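Local coordinates for ferredoxin (Nitrosospira multiformis, PDB 3LMF), which is of unknown function but, as a cysteine-rich four-helix protein of the Csp family, may bind metal ions such as copper, at residues G75-I80 against E106-M111. Numbering follows the deposited sequence.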
loop_
_atom_site.group_PDB
_atom_site.type_symbol
_atom_site.label_atom_id
_atom_site.label_comp_id
_atom_site.label_asym_id
_atom_site.label_seq_id
_atom_site.Cartn_x
_atom_site.Cartn_y
_atom_site.Cartn_z
ATOM N N GLY A 75 14.873 -4.022 -9.882
ATOM C CA GLY A 75 15.263 -5.209 -10.623
ATOM C C GLY A 75 14.157 -6.254 -10.596
ATOM O O GLY A 75 13.883 -6.925 -11.594
ATOM N N VAL A 76 13.517 -6.391 -9.442
ATOM C CA VAL A 76 12.435 -7.346 -9.288
ATOM C C VAL A 76 11.215 -6.829 -10.036
ATOM O O VAL A 76 10.493 -7.600 -10.678
ATOM C CB VAL A 76 12.090 -7.543 -7.806
ATOM C CG1 VAL A 76 10.837 -8.383 -7.660
ATOM C CG2 VAL A 76 13.264 -8.213 -7.103
ATOM N N CYS A 77 10.996 -5.520 -9.971
ATOM C CA CYS A 77 9.867 -4.913 -10.653
ATOM C C CYS A 77 9.957 -5.128 -12.164
ATOM O O CYS A 77 8.949 -5.396 -12.810
ATOM C CB CYS A 77 9.799 -3.416 -10.326
ATOM S SG CYS A 77 8.317 -2.559 -10.934
ATOM N N ALA A 78 11.158 -5.017 -12.729
ATOM C CA ALA A 78 11.329 -5.207 -14.174
ATOM C C ALA A 78 10.935 -6.619 -14.592
ATOM O O ALA A 78 10.302 -6.816 -15.628
ATOM C CB ALA A 78 12.772 -4.937 -14.578
ATOM N N GLU A 79 11.307 -7.597 -13.775
ATOM C CA GLU A 79 11.000 -8.987 -14.064
ATOM C C GLU A 79 9.485 -9.219 -14.100
ATOM O O GLU A 79 8.975 -9.868 -15.013
ATOM C CB GLU A 79 11.652 -9.879 -13.013
ATOM C CG GLU A 79 11.819 -11.317 -13.430
ATOM C CD GLU A 79 12.655 -12.105 -12.437
ATOM O OE1 GLU A 79 13.768 -11.643 -12.106
ATOM O OE2 GLU A 79 12.202 -13.180 -11.991
ATOM N N ILE A 80 8.772 -8.678 -13.116
ATOM C CA ILE A 80 7.322 -8.832 -13.041
ATOM C C ILE A 80 6.614 -8.084 -14.170
ATOM O O ILE A 80 5.617 -8.559 -14.704
ATOM C CB ILE A 80 6.797 -8.347 -11.666
ATOM C CG1 ILE A 80 7.406 -9.212 -10.569
ATOM C CG2 ILE A 80 5.279 -8.402 -11.623
ATOM C CD1 ILE A 80 7.201 -8.680 -9.166
ATOM N N GLU A 106 12.018 -1.499 -18.728
ATOM C CA GLU A 106 13.258 -0.951 -19.261
ATOM C C GLU A 106 13.863 0.063 -18.290
ATOM O O GLU A 106 15.062 0.013 -18.002
ATOM C CB GLU A 106 13.004 -0.295 -20.627
ATOM C CG GLU A 106 14.199 0.477 -21.173
ATOM C CD GLU A 106 13.944 1.102 -22.541
ATOM O OE1 GLU A 106 14.786 1.923 -22.969
ATOM O OE2 GLU A 106 12.922 0.772 -23.193
ATOM N N HIS A 107 13.049 0.987 -17.788
ATOM C CA HIS A 107 13.569 1.971 -16.838
ATOM C C HIS A 107 14.011 1.300 -15.548
ATOM O O HIS A 107 15.027 1.669 -14.973
ATOM C CB HIS A 107 12.526 3.042 -16.504
ATOM C CG HIS A 107 12.282 4.007 -17.615
ATOM N ND1 HIS A 107 11.237 3.869 -18.502
ATOM C CD2 HIS A 107 12.969 5.105 -18.008
ATOM C CE1 HIS A 107 11.290 4.842 -19.394
ATOM N NE2 HIS A 107 12.332 5.605 -19.117
ATOM N N CYS A 108 13.246 0.314 -15.096
ATOM C CA CYS A 108 13.594 -0.378 -13.875
ATOM C C CYS A 108 14.916 -1.117 -14.043
ATOM O O CYS A 108 15.721 -1.160 -13.112
ATOM C CB CYS A 108 12.471 -1.329 -13.461
ATOM S SG CYS A 108 11.057 -0.459 -12.693
ATOM N N ARG A 109 15.147 -1.694 -15.221
ATOM C CA ARG A 109 16.402 -2.392 -15.466
ATOM C C ARG A 109 17.558 -1.398 -15.379
ATOM O O ARG A 109 18.628 -1.723 -14.868
ATOM C CB ARG A 109 16.396 -3.094 -16.835
ATOM C CG ARG A 109 15.993 -4.564 -16.757
ATOM C CD ARG A 109 16.218 -5.298 -18.070
ATOM N NE ARG A 109 15.376 -4.768 -19.146
ATOM C CZ ARG A 109 14.086 -5.050 -19.297
ATOM N NH1 ARG A 109 13.408 -4.513 -20.300
ATOM N NH2 ARG A 109 13.481 -5.881 -18.457
ATOM N N LYS A 110 17.334 -0.180 -15.860
ATOM C CA LYS A 110 18.368 0.850 -15.798
ATOM C C LYS A 110 18.661 1.204 -14.340
ATOM O O LYS A 110 19.813 1.413 -13.973
ATOM C CB LYS A 110 17.934 2.106 -16.551
ATOM C CG LYS A 110 17.660 1.869 -18.019
ATOM C CD LYS A 110 17.259 3.152 -18.728
ATOM C CE LYS A 110 16.826 2.856 -20.154
ATOM N NZ LYS A 110 17.884 2.105 -20.886
HETATM N N MSE A 111 17.623 1.266 -13.507
HETATM C CA MSE A 111 17.831 1.583 -12.100
HETATM C C MSE A 111 18.563 0.445 -11.409
HETATM O O MSE A 111 19.465 0.675 -10.610
HETATM C CB MSE A 111 16.497 1.848 -11.392
HETATM C CG MSE A 111 15.851 3.187 -11.732
HETATM SE SE MSE A 111 16.834 4.607 -11.190
HETATM C CE MSE A 111 17.001 4.237 -9.464
#
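Ala78 and Cys108 meet side by side where two antiparallel helices run close together. The CB of Ala78 lies alongside the CB of Cys108, 3.8 Å away, and both CB atoms point toward the opposite helix. With such small groups between them, the local axes approach to 7.8 Å, at 154° between their N-to-C directions. The CA atoms of Ala78 and Cys108 are 5.3 Å apart. The Cys108 CB also sits against the backbone N of Ala78. The SG of Cys108 is anti to its carbonyl carbon (chi1 -77°) and turns to one flank of the interface. There it meets Cys77, whose SG is anti to the backbone N (chi1 -172°). The Cys77 SG and Cys108 SG stand 3.9 Å apart, too far for a disulfide, and the Cys108 SG also touches the Cys77 CB. Both residues are buried. The segments belong to helices 70-90 and 95-112 of an all-helical, four-helix bundle. Cysteines lining the inside of such a bundle are characteristic of Csp proteins, whose studied relatives store copper(I) on thiolates; a similar role here is only an inference. Cys77 also packs on Cys56 of helix 43-64, and Cys108 on Cys18 of helix 8-36 and on Cys74. The other flank is closed by Arg109. The Arg109 CG rests 3.9 Å from the Ala78 CB. The chain then bends, bringing the Arg109 NH2 to 4.1 Å from the Ala78 CB, with the guanidinium oblique to it. This exposed side chain spans the interface to Asp82, one turn beyond Ala78, where NH2 forms a salt bridge with OD2.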